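PDB 4Q3M: MGS-M4 from Unidentified, which probably catalyses the NAD(P)H-dependent reduction of carbonyl compounds, as other aldo-keto reductases do, although its own substrate is unknown. Local coordinates for residues 88-91 / 92-96; 106-109 / 110-113; 216-219 / 220-224; 239-242 / 243-246; 262-266 / 267-271. All coordinates share one frame; numbering follows the deposited sequence.

Contact 1 (88-91 / 92-96)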
# COMPACT_ATOMS: atom_id res chain seq x y z
N PHE A 88 -5.54 -19.34 19.91
CA PHE A 88 -6.06 -20.34 19.00
C PHE A 88 -7.08 -21.24 19.70
O PHE A 88 -8.13 -21.55 19.15
CB PHE A 88 -4.93 -21.19 18.42
CG PHE A 88 -5.40 -22.32 17.55
CD1 PHE A 88 -5.86 -22.08 16.27
CD2 PHE A 88 -5.39 -23.62 18.02
CE1 PHE A 88 -6.30 -23.11 15.47
CE2 PHE A 88 -5.83 -24.66 17.23
CZ PHE A 88 -6.28 -24.41 15.95
N ASN A 89 -6.75 -21.66 20.92
CA ASN A 89 -7.64 -22.49 21.72
C ASN A 89 -8.93 -21.74 22.05
O ASN A 89 -10.00 -22.33 22.10
CB ASN A 89 -6.96 -22.95 23.00
CG ASN A 89 -5.61 -23.59 22.74
OD1 ASN A 89 -5.43 -24.33 21.78
ND2 ASN A 89 -4.64 -23.31 23.61
N THR A 90 -8.80 -20.44 22.26
CA THR A 90 -9.95 -19.58 22.50
C THR A 90 -10.84 -19.54 21.25
O THR A 90 -12.06 -19.66 21.35
CB THR A 90 -9.53 -18.15 22.88
OG1 THR A 90 -8.73 -18.19 24.06
CG2 THR A 90 -10.75 -17.28 23.12
N SER A 91 -10.21 -19.38 20.09
CA SER A 91 -10.93 -19.41 18.82
C SER A 91 -11.60 -20.76 18.63
O SER A 91 -12.77 -20.84 18.26
CB SER A 91 -9.97 -19.13 17.66
OG SER A 91 -9.53 -17.79 17.66
N LEU A 92 -10.84 -21.81 18.89
CA LEU A 92 -11.29 -23.18 18.70
C LEU A 92 -12.49 -23.51 19.57
O LEU A 92 -13.46 -24.12 19.11
CB LEU A 92 -10.14 -24.14 18.99
CG LEU A 92 -10.32 -25.57 18.50
CD1 LEU A 92 -10.49 -25.56 16.99
CD2 LEU A 92 -9.12 -26.42 18.90
N LYS A 93 -12.44 -23.09 20.83
CA LYS A 93 -13.51 -23.35 21.78
C LYS A 93 -14.76 -22.52 21.47
O LYS A 93 -15.88 -23.01 21.57
CB LYS A 93 -13.04 -23.07 23.21
CG LYS A 93 -12.08 -24.12 23.74
CD LYS A 93 -11.60 -23.77 25.14
CE LYS A 93 -10.68 -24.85 25.69
NZ LYS A 93 -10.20 -24.53 27.06
N ASN A 94 -14.55 -21.26 21.09
CA ASN A 94 -15.66 -20.39 20.71
C ASN A 94 -16.41 -20.95 19.50
O ASN A 94 -17.64 -20.91 19.45
CB ASN A 94 -15.16 -18.98 20.39
CG ASN A 94 -14.70 -18.23 21.63
OD1 ASN A 94 -15.15 -18.51 22.74
ND2 ASN A 94 -13.80 -17.27 21.44
N LEU A 95 -15.66 -21.47 18.54
CA LEU A 95 -16.24 -22.03 17.33
C LEU A 95 -16.89 -23.39 17.57
O LEU A 95 -17.59 -23.91 16.70
CB LEU A 95 -15.17 -22.16 16.24
CG LEU A 95 -14.77 -20.87 15.53
CD1 LEU A 95 -13.46 -21.04 14.79
CD2 LEU A 95 -15.87 -20.44 14.57
N GLY A 96 -16.65 -23.97 18.74
CA GLY A 96 -17.21 -25.27 19.07
C GLY A 96 -16.67 -26.38 18.19
O GLY A 96 -17.27 -27.45 18.06

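Contact 2 (106-109 / 110-113)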
# COMPACT_ATOMS: atom_id res chain seq x y z
N HIS A 106 -3.54 -12.14 10.89
CA HIS A 106 -4.43 -11.10 10.38
C HIS A 106 -3.68 -9.92 9.76
O HIS A 106 -4.03 -9.46 8.67
CB HIS A 106 -5.35 -10.60 11.49
CG HIS A 106 -6.67 -10.11 11.01
ND1 HIS A 106 -7.82 -10.20 11.76
CD2 HIS A 106 -7.03 -9.52 9.84
CE1 HIS A 106 -8.83 -9.68 11.08
NE2 HIS A 106 -8.38 -9.26 9.91
N TRP A 107 -2.65 -9.44 10.45
CA TRP A 107 -1.86 -8.32 9.96
C TRP A 107 -0.37 -8.53 10.22
O TRP A 107 0.02 -9.33 11.07
CB TRP A 107 -2.31 -7.01 10.61
CG TRP A 107 -3.71 -6.59 10.29
CD1 TRP A 107 -4.84 -6.93 10.98
CD2 TRP A 107 -4.13 -5.74 9.22
NE1 TRP A 107 -5.94 -6.35 10.39
CE2 TRP A 107 -5.53 -5.62 9.31
CE3 TRP A 107 -3.46 -5.08 8.19
CZ2 TRP A 107 -6.27 -4.85 8.41
CZ3 TRP A 107 -4.20 -4.32 7.29
CH2 TRP A 107 -5.59 -4.22 7.41
N PHE A 108 0.47 -7.80 9.48
CA PHE A 108 1.91 -7.83 9.71
C PHE A 108 2.28 -6.88 10.84
O PHE A 108 1.92 -5.71 10.83
CB PHE A 108 2.67 -7.46 8.43
CG PHE A 108 4.16 -7.49 8.59
CD1 PHE A 108 4.85 -8.69 8.55
CD2 PHE A 108 4.87 -6.32 8.77
CE1 PHE A 108 6.23 -8.72 8.69
CE2 PHE A 108 6.25 -6.34 8.91
CZ PHE A 108 6.93 -7.54 8.87
N LYS A 109 3.01 -7.41 11.83
CA LYS A 109 3.41 -6.61 12.98
C LYS A 109 4.89 -6.80 13.29
O LYS A 109 5.28 -6.97 14.44
CB LYS A 109 2.57 -6.99 14.21
CG LYS A 109 1.08 -6.75 14.05
CD LYS A 109 0.74 -5.27 14.11
CE LYS A 109 1.03 -4.70 15.49
NZ LYS A 109 0.56 -3.29 15.62
N GLY A 110 5.72 -6.78 12.24
CA GLY A 110 7.14 -7.01 12.39
C GLY A 110 7.51 -8.43 12.03
O GLY A 110 6.71 -9.35 12.19
N TYR A 111 8.73 -8.62 11.54
CA TYR A 111 9.19 -9.94 11.11
C TYR A 111 9.26 -10.93 12.26
O TYR A 111 8.81 -12.06 12.14
CB TYR A 111 10.56 -9.84 10.43
CG TYR A 111 10.55 -9.05 9.14
CD1 TYR A 111 9.77 -9.46 8.06
CD2 TYR A 111 11.34 -7.92 8.98
CE1 TYR A 111 9.76 -8.74 6.88
CE2 TYR A 111 11.34 -7.20 7.80
CZ TYR A 111 10.55 -7.62 6.75
OH TYR A 111 10.55 -6.91 5.57
N ASP A 112 9.84 -10.49 13.38
CA ASP A 112 10.01 -11.35 14.54
C ASP A 112 8.66 -11.80 15.11
O ASP A 112 8.50 -12.96 15.49
CB ASP A 112 10.82 -10.64 15.63
CG ASP A 112 11.14 -11.54 16.80
OD1 ASP A 112 12.17 -12.25 16.74
OD2 ASP A 112 10.37 -11.55 17.78
N ASN A 113 7.70 -10.88 15.16
CA ASN A 113 6.36 -11.22 15.61
C ASN A 113 5.67 -12.16 14.63
O ASN A 113 4.87 -13.01 15.03
CB ASN A 113 5.51 -9.96 15.79
CG ASN A 113 5.82 -9.24 17.09
OD1 ASN A 113 6.30 -9.84 18.05
ND2 ASN A 113 5.54 -7.94 17.12
O HOH W 1 8.39 -8.03 15.23

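Contact 3 (216-219 / 220-224)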
# COMPACT_ATOMS: atom_id res chain seq x y z
N ALA A 216 -17.96 -9.20 -10.46
CA ALA A 216 -16.70 -8.98 -9.76
C ALA A 216 -16.23 -10.25 -9.08
O ALA A 216 -15.04 -10.53 -9.00
CB ALA A 216 -16.85 -7.85 -8.75
N ILE A 217 -17.19 -11.03 -8.59
CA ILE A 217 -16.90 -12.31 -7.96
C ILE A 217 -16.38 -13.31 -8.98
O ILE A 217 -15.36 -13.95 -8.76
CB ILE A 217 -18.15 -12.87 -7.25
CG1 ILE A 217 -18.58 -11.94 -6.12
CG2 ILE A 217 -17.87 -14.26 -6.71
CD1 ILE A 217 -19.91 -12.29 -5.51
N ARG A 218 -17.09 -13.43 -10.10
CA ARG A 218 -16.70 -14.36 -11.16
C ARG A 218 -15.32 -14.04 -11.73
O ARG A 218 -14.54 -14.94 -12.03
CB ARG A 218 -17.73 -14.35 -12.29
CG ARG A 218 -17.42 -15.33 -13.41
CD ARG A 218 -17.34 -16.75 -12.89
NE ARG A 218 -16.73 -17.66 -13.85
CZ ARG A 218 -16.54 -18.96 -13.63
NH1 ARG A 218 -16.93 -19.51 -12.49
NH2 ARG A 218 -15.97 -19.71 -14.56
N TRP A 219 -15.04 -12.75 -11.87
CA TRP A 219 -13.76 -12.29 -12.38
C TRP A 219 -12.61 -12.80 -11.52
O TRP A 219 -11.56 -13.19 -12.03
CB TRP A 219 -13.74 -10.76 -12.45
CG TRP A 219 -12.39 -10.17 -12.66
CD1 TRP A 219 -11.65 -10.19 -13.81
CD2 TRP A 219 -11.61 -9.45 -11.70
NE1 TRP A 219 -10.46 -9.53 -13.62
CE2 TRP A 219 -10.41 -9.07 -12.33
CE3 TRP A 219 -11.81 -9.10 -10.36
CZ2 TRP A 219 -9.42 -8.35 -11.67
CZ3 TRP A 219 -10.83 -8.38 -9.71
CH2 TRP A 219 -9.64 -8.02 -10.36
N LEU A 220 -12.82 -12.81 -10.20
CA LEU A 220 -11.84 -13.37 -9.28
C LEU A 220 -11.77 -14.89 -9.43
O LEU A 220 -10.68 -15.47 -9.35
CB LEU A 220 -12.20 -13.00 -7.84
CG LEU A 220 -11.99 -11.53 -7.46
CD1 LEU A 220 -12.59 -11.24 -6.10
CD2 LEU A 220 -10.52 -11.17 -7.49
N ILE A 221 -12.92 -15.52 -9.64
CA ILE A 221 -12.98 -16.95 -9.88
C ILE A 221 -12.17 -17.33 -11.11
O ILE A 221 -11.43 -18.31 -11.11
CB ILE A 221 -14.44 -17.43 -10.08
CG1 ILE A 221 -15.30 -17.07 -8.88
CG2 ILE A 221 -14.47 -18.93 -10.34
CD1 ILE A 221 -14.91 -17.79 -7.62
N GLU A 222 -12.31 -16.53 -12.17
CA GLU A 222 -11.59 -16.76 -13.42
C GLU A 222 -10.08 -16.66 -13.22
O GLU A 222 -9.31 -17.34 -13.90
CB GLU A 222 -12.04 -15.76 -14.49
CG GLU A 222 -13.52 -15.86 -14.87
CD GLU A 222 -13.85 -17.09 -15.69
OE1 GLU A 222 -12.91 -17.82 -16.08
OE2 GLU A 222 -15.05 -17.32 -15.96
N ARG A 223 -9.66 -15.82 -12.27
CA ARG A 223 -8.24 -15.64 -11.98
C ARG A 223 -7.73 -16.66 -10.97
O ARG A 223 -6.63 -16.52 -10.44
CB ARG A 223 -7.98 -14.23 -11.45
CG ARG A 223 -8.23 -13.12 -12.45
CD ARG A 223 -7.93 -11.76 -11.83
NE ARG A 223 -6.54 -11.65 -11.40
CZ ARG A 223 -6.08 -10.73 -10.56
NH1 ARG A 223 -6.91 -9.84 -10.04
NH2 ARG A 223 -4.80 -10.71 -10.23
N GLU A 224 -8.54 -17.69 -10.71
CA GLU A 224 -8.21 -18.74 -9.75
C GLU A 224 -7.90 -18.16 -8.37
O GLU A 224 -6.98 -18.62 -7.69
CB GLU A 224 -7.04 -19.59 -10.25
CG GLU A 224 -7.34 -20.36 -11.53
CD GLU A 224 -6.18 -21.21 -11.99
OE1 GLU A 224 -5.03 -20.92 -11.58
OE2 GLU A 224 -6.41 -22.17 -12.75

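Contact 4 (239-242 / 243-246)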
# COMPACT_ATOMS: atom_id res chain seq x y z
N GLN A 239 -27.31 -14.55 -4.33
CA GLN A 239 -26.85 -13.95 -5.58
C GLN A 239 -25.33 -14.06 -5.71
O GLN A 239 -24.82 -14.42 -6.77
CB GLN A 239 -27.27 -12.48 -5.65
CG GLN A 239 -28.77 -12.26 -5.74
CD GLN A 239 -29.14 -10.79 -5.87
OE1 GLN A 239 -28.28 -9.92 -5.79
NE2 GLN A 239 -30.42 -10.52 -6.07
N ASN A 240 -24.62 -13.76 -4.63
CA ASN A 240 -23.17 -13.83 -4.62
C ASN A 240 -22.65 -15.25 -4.83
O ASN A 240 -21.49 -15.45 -5.19
CB ASN A 240 -22.62 -13.27 -3.30
CG ASN A 240 -22.74 -11.76 -3.22
OD1 ASN A 240 -23.43 -11.13 -4.02
ND2 ASN A 240 -22.06 -11.17 -2.24
N PHE A 241 -23.52 -16.23 -4.62
CA PHE A 241 -23.15 -17.63 -4.80
C PHE A 241 -23.50 -18.11 -6.21
O PHE A 241 -22.84 -19.00 -6.75
CB PHE A 241 -23.84 -18.51 -3.76
CG PHE A 241 -23.34 -19.93 -3.75
CD1 PHE A 241 -22.12 -20.24 -3.19
CD2 PHE A 241 -24.11 -20.95 -4.29
CE1 PHE A 241 -21.66 -21.54 -3.17
CE2 PHE A 241 -23.65 -22.25 -4.28
CZ PHE A 241 -22.42 -22.55 -3.72
N ASP A 242 -24.55 -17.54 -6.79
CA ASP A 242 -24.95 -17.89 -8.15
C ASP A 242 -23.92 -17.36 -9.14
O ASP A 242 -24.15 -16.36 -9.81
CB ASP A 242 -26.34 -17.34 -8.47
CG ASP A 242 -26.89 -17.89 -9.77
OD1 ASP A 242 -26.45 -18.97 -10.20
OD2 ASP A 242 -27.77 -17.23 -10.37
N VAL A 243 -22.78 -18.05 -9.21
CA VAL A 243 -21.64 -17.56 -9.97
C VAL A 243 -20.95 -18.72 -10.70
O VAL A 243 -19.85 -18.57 -11.24
CB VAL A 243 -20.66 -16.81 -9.04
CG1 VAL A 243 -19.83 -17.79 -8.22
CG2 VAL A 243 -19.77 -15.86 -9.83
N PHE A 244 -21.61 -19.87 -10.72
CA PHE A 244 -21.05 -21.06 -11.35
C PHE A 244 -21.92 -21.57 -12.50
O PHE A 244 -21.87 -22.75 -12.84
CB PHE A 244 -20.85 -22.17 -10.32
CG PHE A 244 -20.05 -21.74 -9.12
CD1 PHE A 244 -18.67 -21.64 -9.19
CD2 PHE A 244 -20.68 -21.44 -7.92
CE1 PHE A 244 -17.93 -21.25 -8.10
CE2 PHE A 244 -19.94 -21.04 -6.82
CZ PHE A 244 -18.57 -20.95 -6.91
N ASP A 245 -22.72 -20.68 -13.08
CA ASP A 245 -23.58 -21.05 -14.19
C ASP A 245 -23.24 -20.25 -15.44
O ASP A 245 -23.98 -20.28 -16.43
CB ASP A 245 -25.05 -20.86 -13.82
CG ASP A 245 -25.38 -19.43 -13.44
OD1 ASP A 245 -24.45 -18.70 -13.04
OD2 ASP A 245 -26.56 -19.04 -13.55
N PHE A 246 -22.12 -19.54 -15.40
CA PHE A 246 -21.67 -18.76 -16.55
C PHE A 246 -20.16 -18.55 -16.50
O PHE A 246 -19.50 -18.89 -15.52
CB PHE A 246 -22.40 -17.42 -16.62
CG PHE A 246 -21.83 -16.37 -15.72
CD1 PHE A 246 -21.17 -15.27 -16.24
CD2 PHE A 246 -21.95 -16.47 -14.34
CE1 PHE A 246 -20.64 -14.29 -15.42
CE2 PHE A 246 -21.43 -15.50 -13.51
CZ PHE A 246 -20.77 -14.41 -14.05

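Contact 5 (262-266 / 267-271)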
# COMPACT_ATOMS: atom_id res chain seq x y z
N GLY A 262 -5.83 1.21 -8.62
CA GLY A 262 -4.74 1.08 -7.67
C GLY A 262 -5.02 1.81 -6.37
O GLY A 262 -4.13 1.96 -5.53
N LYS A 263 -6.25 2.28 -6.21
CA LYS A 263 -6.65 2.95 -4.98
C LYS A 263 -6.98 1.93 -3.89
O LYS A 263 -8.08 1.37 -3.87
CB LYS A 263 -7.85 3.87 -5.23
CG LYS A 263 -8.38 4.56 -3.98
CD LYS A 263 -9.62 5.39 -4.28
CE LYS A 263 -9.27 6.67 -5.01
NZ LYS A 263 -8.54 7.63 -4.13
N LYS A 264 -6.03 1.69 -3.00
CA LYS A 264 -6.21 0.74 -1.92
C LYS A 264 -7.12 1.31 -0.84
O LYS A 264 -6.93 2.43 -0.38
CB LYS A 264 -4.86 0.34 -1.32
CG LYS A 264 -4.95 -0.69 -0.21
CD LYS A 264 -3.61 -1.35 0.04
CE LYS A 264 -3.68 -2.32 1.21
NZ LYS A 264 -4.79 -3.30 1.05
N ILE A 265 -8.13 0.53 -0.45
CA ILE A 265 -9.12 0.99 0.52
C ILE A 265 -8.63 0.86 1.96
O ILE A 265 -8.73 1.81 2.74
CB ILE A 265 -10.44 0.21 0.37
CG1 ILE A 265 -11.00 0.36 -1.04
CG2 ILE A 265 -11.46 0.68 1.40
CD1 ILE A 265 -12.28 -0.42 -1.28
N PHE A 266 -8.09 -0.30 2.30
CA PHE A 266 -7.74 -0.59 3.69
C PHE A 266 -6.29 -0.24 4.03
O PHE A 266 -5.51 0.13 3.16
CB PHE A 266 -8.01 -2.06 3.99
CG PHE A 266 -9.47 -2.42 3.94
CD1 PHE A 266 -10.29 -2.20 5.03
CD2 PHE A 266 -10.02 -2.97 2.79
CE1 PHE A 266 -11.64 -2.52 4.98
CE2 PHE A 266 -11.36 -3.30 2.73
CZ PHE A 266 -12.17 -3.07 3.83
N THR A 267 -5.97 -0.35 5.32
CA THR A 267 -4.68 0.06 5.87
C THR A 267 -3.48 -0.45 5.09
O THR A 267 -3.42 -1.62 4.71
CB THR A 267 -4.54 -0.40 7.33
OG1 THR A 267 -5.72 -0.04 8.07
CG2 THR A 267 -3.32 0.22 7.99
N GLU A 268 -2.52 0.44 4.83
CA GLU A 268 -1.29 0.09 4.13
C GLU A 268 -0.54 -0.98 4.92
O GLU A 268 -0.51 -0.95 6.15
CB GLU A 268 -0.42 1.33 3.92
CG GLU A 268 0.55 1.23 2.75
CD GLU A 268 1.79 0.42 3.09
OE1 GLU A 268 2.25 0.49 4.25
OE2 GLU A 268 2.30 -0.29 2.19
N PHE A 269 0.06 -1.92 4.20
CA PHE A 269 0.68 -3.11 4.79
C PHE A 269 1.63 -2.84 5.95
O PHE A 269 1.69 -3.60 6.91
CB PHE A 269 1.43 -3.90 3.71
CG PHE A 269 0.56 -4.34 2.55
CD1 PHE A 269 -0.10 -5.55 2.59
CD2 PHE A 269 0.44 -3.54 1.43
CE1 PHE A 269 -0.89 -5.96 1.53
CE2 PHE A 269 -0.35 -3.94 0.36
CZ PHE A 269 -1.02 -5.15 0.41
N ASP A 270 2.38 -1.74 5.85
CA ASP A 270 3.44 -1.46 6.83
C ASP A 270 3.14 -0.27 7.73
O ASP A 270 4.05 0.33 8.29
CB ASP A 270 4.76 -1.23 6.10
CG ASP A 270 5.41 -2.52 5.65
OD1 ASP A 270 5.54 -3.45 6.48
OD2 ASP A 270 5.80 -2.61 4.47
N ASN A 271 1.86 0.06 7.89
CA ASN A 271 1.47 1.18 8.74
C ASN A 271 0.36 0.81 9.72
O ASN A 271 -0.56 1.60 9.96
CB ASN A 271 1.04 2.37 7.89
CG ASN A 271 2.20 3.04 7.19
OD1 ASN A 271 2.75 4.03 7.67
ND2 ASN A 271 2.59 2.50 6.04

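Contact 1 (88-91 / 92-96)
Leu92, Lys93, Asn94 and Leu95 each give their backbone N-H to the carbonyl four residues back, and these bonds form the last full turns of helix 81-94. Leu92 N to Phe88 O is 2.7 Å, and Leu95 N to Ser91 O closes the series at 3.0 Å. Gly96 then takes a positive phi of 66°, and its N reaches Lys93 O at 3.1 Å in the Schellman motif that ends the helix.

The apolar part is a single i/i+4 pair. A chi1 of 175° brings the Phe88 ring alongside the Leu92 branch, Phe88 CE2 meeting Leu92 CD2 at 4.1 Å with the two side chains crossing at a slant.

On the polar flank Thr90 and Asn94 lie side by side and point the same way, with Thr90 CG2 3.5 Å from Asn94 ND2. That amide nitrogen is also near Thr90 O, but at an angle too poor for a bond; instead it turns to Glu51 in a weak hydrogen bond. Thr90 OG1 bonds back to Glu86 O, and Ser91 OG bonds to both Ala87 O and Glu51.

Phe88 and Leu92 pack inward on Ile100, and Phe88 also sets its ring edge-to-face with Tyr103 of strand 102-105. Asn94 and Leu95 lean on helix 51-59, so the end of this barrel helix joins the next strand to the preceding helix.

Contact 2 (106-109 / 110-113)
Phe108 CG stands opposite its backbone N (chi1 -179°), which carries the ring forward along the chain to Gly110 and Tyr111, while Tyr111 sets its CG beside its own backbone N (chi1 -65°) and turns a ring face back to meet it. The result is an offset edge-to-face pair: the CZ end of Phe108 points at the Tyr111 face, with centroids 5.1 Å apart and planes at 69°. Between the two rings the nearest atoms are Phe108 CZ and Tyr111 CD1, 3.5 Å apart. The backbone of Gly110, next in the chain but one, passes over one face of Phe108, its N 3.4 Å above the plane and toward the rim.

Gly110 is the N-cap of helix 111-126, and the carbonyl just before it is put to use. Asn113 ND2 donates to Lys109 O at 2.9 Å, approaching almost in line with the carbonyl bond. A water accepts from Asn113 N, 2.9 Å away, and gives a weak bond back to Lys109 O. The side-chain amide and the water thus close the first helical turn onto the incoming loop.

This loop follows strand 102-105 at the C-terminal end of the barrel strands, the end where aldo-keto reductases hold their active site. Phe108 stacks on His142 and Tyr111 meets Tyr145, both of the next barrel helix, 140-149, while Lys109 NZ reaches the C-terminal tail at Val272 O and Tyr274 O.

Contact 3 (216-219 / 220-224)
Trp219 and Arg223 run side by side, one helical turn apart. Arg223 CD lies over one face of the indole near its rim, 3.5 Å above the plane, and Arg223 NH1 comes to 3.3 Å from Trp219 CH2. The guanidinium bonds to Gln166 O. Leu220 CD2 presses on Trp219 CZ3 at 3.6 Å. Trp219, Leu220 and the more loosely paired Ile217 and Ile221 make the buried part: Trp219 reaches Met253 and Ile256 of helix 250-257, while the other three pack on Val227 of strand 226-227, as in a TIM barrel, where the outer helices pack on the strands; 226-227 is the eighth. A Schellman motif with Glu224 at positive phi ends the helix.

The partly exposed flank is polar. Arg218 grips one oxygen of Glu222 side-on in a salt bridge: Arg218 NE to Glu222 OE2 is 2.7 Å and NH2 to OE2 2.9 Å, both from the same face of the carboxylate, whose plane stands 81° from the guanidinium. Bends at chi2, 59° in Arg218 and -73° in Glu222, bring the charges together. Glu222 OE2 also accepts from Leu248 N and Thr247 OG1, while Ile221 CG2 lies over one face of the Arg218 guanidinium.

Contact 4 (239-242 / 243-246)
Phe241 O takes a bond from Val243 N, 2.6 Å away but bent to 120° at the hydrogen and therefore weak. It closes an inverse gamma turn centred on Asp242, by which the chain swings off the end of helix 234-241. The same carbonyl oxygen is approached by the Phe244 ring, with CD2 at 3.5 Å.

Two aromatic side chains span the turn. Phe241 swings away from its own N (chi1 -171°), and from there its ring presents a face to the edge of Phe244. The planes stand at 69° with centroids 5.6 Å apart, and Phe244 CE2 comes to 4.1 Å from Phe241 CE1, over the rim of the ring and not its middle. Val243 CG1 sits centrally over one face of Phe244, so that ring has a methyl against its face and a neighbouring ring at its edge.

The other flank brings two acids together. Asp242 OD1 is 3.4 Å from Asp245 OD2, the side chains meeting at about a right angle. Lys210 probably eases this repulsion: it makes a salt bridge with Asp245 OD1 and a longer, weak ion pair with Asp242 OD2.

The turn opens the loop that leads from helix 234-241 to helix 250-257 on the outside of the barrel. Phe241 meets Tyr39 and Phe244 touches Ile15, while Asn240, Asp242 and Phe246 lie against helix 212-222 at Ile217, Gln214 and Ile215 respectively.

Contact 5 (262-266 / 267-271)
Lys264 lays the end of its aliphatic chain against the Phe269 ring. Lys264 CE is 4.2 Å from the ring centroid and 28° off the normal, an off-centre CH-pi contact, and its closest ring atom is Phe269 CE2 at 3.8 Å. Starting out on the far side of CB from its N (chi1 -178°), the chain runs extended toward the ring until chi4 (52°), where it bends to take NZ into a salt bridge with Glu160. Lys264 CE also passes 3.6 Å from Thr267 O.

Beyond Thr267 the chain closes a type I turn from Glu268 to Asn271, with Asn271 N bonded to Glu268 O at 3.1 Å. The Glu268 side chain reaches forward over the turn it begins, and OE1 accepts twice. Asp270 N reaches it at 2.7 Å from above the carboxylate plane; Asn271 ND2, also 2.7 Å away, comes from the opposite face on the anti side. Both bonds tie the carboxylate to the turn, and the one from ND2, with the bond of OD1 to Asn167 of the second subunit, sets the rotation of the amide.

Both segments belong to the loop after helix 250-257. Asn260 of the second subunit bonds to Asn271 O. Besides the lysine, Glu160 of strand 156-160 takes the N-H groups of Ile265 and Phe266, Phe266 meets Tyr184 of strand 180-184, and Asp270 bonds to His142 of helix 140-149.

Contact 3 is the buried one, contacts 1, 4 and 5 are partly buried, and contact 2 lies at the surface. Contacts 1 and 3 both finish barrel helices with Schellman motifs, yet they sit on opposite sides of the chain's centre, about 31 Å apart between centres. Contacts 3 and 4 are neighbours through helix 212-222, where Ile217 CG2 and Val243 CG2 meet at 4.0 Å; one pairs opposite charges, the other crowds two acids. Contacts 2 and 5 also touch, Phe108 CD2 lying 3.7 Å from Asp270 OD1, so the loop after strand 102-105 meets the C-terminal segment, and contact 5 carries on into the subunit interface.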